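Fumarylacetoacetate hydrolase (Burkholderia xenovorans, PDB 5TI1) probably hydrolyses fumarylacetoacetate to fumarate and acetoacetate, the last step of phenylalanine and tyrosine breakdown, with a bound magnesium ion. Local coordinates at residues R221-I225 with S409-D413; E337-I341 with L400-E404. All blocks are in the same frame, centred on the assembly; numbering follows the deposited sequence.

Both contacts lie in the C-terminal part of the chain that carries the FAA hydrolase family sequence. From the N terminus, the chain first reaches 221-225, at the start of strand 223-233, whose Glu226 and Glu228 bind magnesium; contact 1 forms when 409-413 returns to it 184 residues later. Inside that loop, 337-341 leads into strand 339-345 and meets 400-404 after 59 residues, so contact 2 is nested in the loop closed by contact 1. Strand 407-408, which pairs with 400-401, leads from the inner contact to the outer one. Their centres are 15 Å apart and their nearest atoms about 4 Å, without touching. Together they tie the 400-413 region to strands of two different mixed sheets.

Contact 1 of 2, residues R221-I225 with S409-D413; sequences RKLDI and SFIED
Phe410 (106 Å² buried), Ile411 (88 Å²) and Leu223 (72 Å²) dominate this contact, in which the irregular segment 409-413, in the loop leading into strand 416-424, lies against the start of strand 223-233 and the residue just before it. CA atoms pair as Lys222-Phe410 (5.6 Å) and Leu223-Ile411 (5.4 Å). Leu223 (phi/psi -83/127) and Ile411 (-73/139) are extended where they meet, with Lys222 (-135/65) leading into the strand. One direct backbone hydrogen bond joins the segments, Ile411 N to Leu223 O (2.9 Å, 166°); Leu223 O also lies 3.4 Å from Phe410 CB, near the ring plane at its edge. Water 1 accepts from Leu223 N (2.9 Å) and donates to Ile411 O (2.6 Å). With chi1 m, Phe410 turns one ring face to Lys222, whose CB sits 4.0 Å from the ring centroid, 4° off its normal, a CH-pi contact; Lys222 NZ continues to Asn395. Strand 223-233 belongs to the seven-stranded mixed sheet that supplies the magnesium ligands. Ile411 (chi1 m, chi2 t) brings CD1 to 3.6 Å from Ile225 CG2, while its CB lies 4.3 Å from CG of Leu223 (chi1 t, chi2 p). Asp224 OD2, 3.9 Å from Phe410 CE1, forms a salt bridge with Arg264 and accepts from Leu390 N.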
loop_
_atom_site.group_PDB
_atom_site.type_symbol
_atom_site.label_atom_id
_atom_site.label_comp_id
_atom_site.label_asym_id
_atom_site.label_seq_id
_atom_site.Cartn_x
_atom_site.Cartn_y
_atom_site.Cartn_z
ATOM N N ARG B 221 7.042 -24.296 4.593
ATOM C CA ARG B 221 7.296 -25.176 5.729
ATOM C C ARG B 221 7.572 -24.434 7.033
ATOM O O ARG B 221 7.790 -25.084 8.058
ATOM C CB ARG B 221 8.480 -26.112 5.436
ATOM C CG ARG B 221 8.266 -27.082 4.279
ATOM C CD ARG B 221 9.560 -27.795 3.926
ATOM N NE ARG B 221 9.494 -28.432 2.615
ATOM C CZ ARG B 221 10.502 -29.085 2.039
ATOM N NH1 ARG B 221 11.671 -29.196 2.660
ATOM N NH2 ARG B 221 10.340 -29.629 0.840
ATOM N N LYS B 222 7.585 -23.099 7.029
ATOM C CA LYS B 222 7.872 -22.313 8.231
ATOM C C LYS B 222 6.850 -21.177 8.328
ATOM O O LYS B 222 7.182 -19.993 8.233
ATOM C CB LYS B 222 9.300 -21.780 8.218
ATOM C CG LYS B 222 10.352 -22.846 8.419
ATOM C CD LYS B 222 11.683 -22.215 8.795
ATOM C CE LYS B 222 12.748 -23.261 9.012
ATOM N NZ LYS B 222 14.009 -22.599 9.413
ATOM N N LEU B 223 5.593 -21.555 8.519
ATOM C CA LEU B 223 4.515 -20.593 8.670
ATOM C C LEU B 223 4.453 -20.110 10.113
ATOM O O LEU B 223 4.391 -20.918 11.051
ATOM C CB LEU B 223 3.192 -21.232 8.258
ATOM C CG LEU B 223 1.965 -20.336 8.279
ATOM C CD1 LEU B 223 2.147 -19.161 7.276
ATOM C CD2 LEU B 223 0.738 -21.173 7.983
ATOM N N ASP B 224 4.467 -18.793 10.296
ATOM C CA ASP B 224 4.620 -18.231 11.626
ATOM C C ASP B 224 3.651 -17.070 11.805
ATOM O O ASP B 224 3.143 -16.496 10.836
ATOM C CB ASP B 224 6.076 -17.785 11.860
ATOM C CG ASP B 224 6.426 -17.649 13.336
ATOM O OD1 ASP B 224 5.538 -17.862 14.186
ATOM O OD2 ASP B 224 7.595 -17.336 13.647
ATOM N N ILE B 225 3.382 -16.752 13.069
ATOM C CA ILE B 225 2.679 -15.525 13.429
ATOM C C ILE B 225 3.693 -14.409 13.605
ATOM O O ILE B 225 4.900 -14.657 13.714
ATOM C CB ILE B 225 1.877 -15.674 14.733
ATOM C CG1 ILE B 225 2.843 -15.695 15.923
ATOM C CG2 ILE B 225 0.988 -16.906 14.688
ATOM C CD1 ILE B 225 2.174 -15.738 17.262
ATOM N N SER B 409 6.774 -26.548 16.318
ATOM C CA SER B 409 7.876 -25.690 15.909
ATOM C C SER B 409 7.284 -24.487 15.191
ATOM O O SER B 409 7.250 -23.389 15.750
ATOM C CB SER B 409 8.868 -26.447 15.030
ATOM O OG SER B 409 9.645 -27.322 15.822
ATOM N N PHE B 410 6.778 -24.687 13.979
ATOM C CA PHE B 410 6.004 -23.667 13.286
ATOM C C PHE B 410 4.546 -24.118 13.193
ATOM O O PHE B 410 4.173 -25.182 13.693
ATOM C CB PHE B 410 6.635 -23.355 11.925
ATOM C CG PHE B 410 7.954 -22.643 12.039
ATOM C CD1 PHE B 410 8.001 -21.262 12.209
ATOM C CD2 PHE B 410 9.142 -23.353 12.040
ATOM C CE1 PHE B 410 9.219 -20.597 12.345
ATOM C CE2 PHE B 410 10.358 -22.708 12.176
ATOM C CZ PHE B 410 10.403 -21.320 12.329
ATOM N N ILE B 411 3.708 -23.272 12.585
ATOM C CA ILE B 411 2.270 -23.523 12.558
ATOM C C ILE B 411 1.943 -24.667 11.603
ATOM O O ILE B 411 2.490 -24.761 10.497
ATOM C CB ILE B 411 1.507 -22.254 12.149
ATOM C CG1 ILE B 411 1.753 -21.107 13.137
ATOM C CG2 ILE B 411 0.014 -22.545 12.048
ATOM C CD1 ILE B 411 1.305 -19.761 12.577
ATOM N N GLU B 412 1.020 -25.521 12.010
ATOM C CA GLU B 412 0.600 -26.649 11.198
ATOM C C GLU B 412 -0.823 -26.433 10.693
ATOM O O GLU B 412 -1.559 -25.573 11.193
ATOM C CB GLU B 412 0.741 -27.955 11.998
ATOM C CG GLU B 412 2.110 -28.574 11.770
ATOM C CD GLU B 412 2.651 -29.299 12.963
ATOM O OE1 GLU B 412 3.887 -29.467 13.033
ATOM O OE2 GLU B 412 1.850 -29.707 13.827
ATOM N N ASP B 413 -1.183 -27.194 9.652
ATOM C CA ASP B 413 -2.500 -27.068 9.043
ATOM C C ASP B 413 -3.588 -27.381 10.063
ATOM O O ASP B 413 -3.456 -28.301 10.873
ATOM C CB ASP B 413 -2.620 -28.001 7.835
ATOM C CG ASP B 413 -1.735 -27.576 6.662
ATOM O OD1 ASP B 413 -1.177 -26.453 6.675
ATOM O OD2 ASP B 413 -1.610 -28.371 5.708
HETATM O O HOH W 1 4.638 -24.267 9.138
#

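Contact 2 of 2, residues E337-I341 with L400-E404; sequences EASTI and LELRE
Segments 337-341 and 400-404 run in nearly opposite directions, 159° apart end to end, with closest CA atoms at Ser339 and Arg403 (5.2 Å). The backbone is extended from Glu337 to Thr340 and from Leu400 to Leu402; Ile341 (phi/psi -114/-16) departs from it, and the second segment turns at Arg403 (-54/-40) and Glu404 (-87/-2). The polar link is a side chain-to-backbone hydrogen bond: Ser339, chi1 m, accepts from Glu404 N at its OG (2.9 Å, 159°). Arg403 N instead donates to water 2 (3.0 Å), which donates to Thr340 O (2.7 Å). This is structural packing: strand 400-401 and the turn at 403-404 lie along the start of strand 339-345, joined by a hydroxyl and a water in place of direct strand pairing. Apolar contacts put Ile341 (chi1 p) CB 3.6 Å from Leu400 CD2 and Ile341 CG2 3.8 Å from Leu402 CD2. Van der Waals contacts of the aliphatic part of Glu404 (chi1, chi2 m) place its CG 3.9 Å from Glu337 CB and 3.3 Å from Ser339 OG. Strand 339-345 pairs antiparallel with 321-331, with backbone hydrogen bonds between Ser339 and Leu330 and between Ile341 and Val328; Leu400 is likewise backbone-bonded to Arg408 in the two-stranded antiparallel sheet 400-401/407-408, and helix 389-392 packs on Ile341 and Leu400 through Leu389.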
loop_
_atom_site.group_PDB
_atom_site.type_symbol
_atom_site.label_atom_id
_atom_site.label_comp_id
_atom_site.label_asym_id
_atom_site.label_seq_id
_atom_site.Cartn_x
_atom_site.Cartn_y
_atom_site.Cartn_z
ATOM N N GLU B 337 -9.324 -27.539 23.620
ATOM C CA GLU B 337 -8.954 -26.274 24.246
ATOM C C GLU B 337 -7.650 -25.745 23.660
ATOM O O GLU B 337 -6.745 -26.510 23.310
ATOM C CB GLU B 337 -8.800 -26.419 25.775
ATOM C CG GLU B 337 -10.026 -26.959 26.496
ATOM C CD GLU B 337 -11.213 -26.012 26.454
ATOM O OE1 GLU B 337 -11.007 -24.802 26.223
ATOM O OE2 GLU B 337 -12.353 -26.482 26.656
ATOM N N ALA B 338 -7.561 -24.421 23.569
ATOM C CA ALA B 338 -6.352 -23.778 23.078
ATOM C C ALA B 338 -5.308 -23.720 24.180
ATOM O O ALA B 338 -5.629 -23.724 25.371
ATOM C CB ALA B 338 -6.653 -22.367 22.566
ATOM N N SER B 339 -4.045 -23.683 23.773
ATOM C CA SER B 339 -2.928 -23.580 24.704
ATOM C C SER B 339 -2.239 -22.236 24.511
ATOM O O SER B 339 -1.947 -21.840 23.376
ATOM C CB SER B 339 -1.942 -24.729 24.491
ATOM O OG SER B 339 -2.598 -25.984 24.610
ATOM N N THR B 340 -1.997 -21.525 25.607
ATOM C CA THR B 340 -1.288 -20.252 25.496
ATOM C C THR B 340 0.180 -20.507 25.173
ATOM O O THR B 340 0.817 -21.376 25.772
ATOM C CB THR B 340 -1.426 -19.442 26.785
ATOM O OG1 THR B 340 -2.814 -19.185 27.049
ATOM C CG2 THR B 340 -0.695 -18.114 26.651
ATOM N N ILE B 341 0.711 -19.785 24.194
ATOM C CA ILE B 341 2.092 -19.978 23.774
ATOM C C ILE B 341 2.976 -18.776 24.074
ATOM O O ILE B 341 4.211 -18.917 24.048
ATOM C CB ILE B 341 2.181 -20.337 22.278
ATOM C CG1 ILE B 341 1.638 -19.187 21.414
ATOM C CG2 ILE B 341 1.473 -21.675 22.023
ATOM C CD1 ILE B 341 2.069 -19.255 19.954
ATOM N N LEU B 400 7.976 -26.017 21.067
ATOM C CA LEU B 400 7.080 -25.636 22.147
ATOM C C LEU B 400 6.169 -26.803 22.525
ATOM O O LEU B 400 5.546 -27.420 21.654
ATOM C CB LEU B 400 6.260 -24.428 21.690
ATOM C CG LEU B 400 5.736 -23.365 22.648
ATOM C CD1 LEU B 400 6.833 -22.836 23.575
ATOM C CD2 LEU B 400 5.149 -22.247 21.817
ATOM N N GLU B 401 6.094 -27.114 23.820
ATOM C CA GLU B 401 5.200 -28.151 24.321
ATOM C C GLU B 401 3.874 -27.502 24.705
ATOM O O GLU B 401 3.831 -26.659 25.608
ATOM C CB GLU B 401 5.821 -28.882 25.517
ATOM N N LEU B 402 2.800 -27.883 24.012
ATOM C CA LEU B 402 1.505 -27.237 24.192
ATOM C C LEU B 402 0.852 -27.725 25.477
ATOM O O LEU B 402 0.832 -28.928 25.752
ATOM C CB LEU B 402 0.587 -27.513 22.999
ATOM C CG LEU B 402 0.931 -26.898 21.642
ATOM C CD1 LEU B 402 -0.031 -27.374 20.570
ATOM C CD2 LEU B 402 0.933 -25.374 21.717
ATOM N N ARG B 403 0.301 -26.780 26.250
ATOM C CA ARG B 403 -0.277 -27.088 27.554
ATOM C C ARG B 403 -1.327 -28.196 27.474
ATOM O O ARG B 403 -1.384 -29.066 28.348
ATOM C CB ARG B 403 -0.872 -25.816 28.158
ATOM C CG ARG B 403 -1.955 -26.029 29.205
ATOM C CD ARG B 403 -1.404 -26.349 30.571
ATOM N NE ARG B 403 -2.410 -26.073 31.595
ATOM C CZ ARG B 403 -2.192 -26.121 32.904
ATOM N NH1 ARG B 403 -0.991 -26.440 33.373
ATOM N NH2 ARG B 403 -3.179 -25.849 33.746
ATOM N N GLU B 404 -2.162 -28.185 26.438
ATOM C CA GLU B 404 -3.188 -29.210 26.278
ATOM C C GLU B 404 -2.692 -30.451 25.547
ATOM O O GLU B 404 -3.459 -31.408 25.399
ATOM C CB GLU B 404 -4.404 -28.633 25.543
ATOM C CG GLU B 404 -5.044 -27.460 26.277
ATOM C CD GLU B 404 -5.509 -27.846 27.663
ATOM O OE1 GLU B 404 -6.154 -28.908 27.793
ATOM O OE2 GLU B 404 -5.219 -27.097 28.624
HETATM O O HOH W 2 1.360 -24.035 25.941
#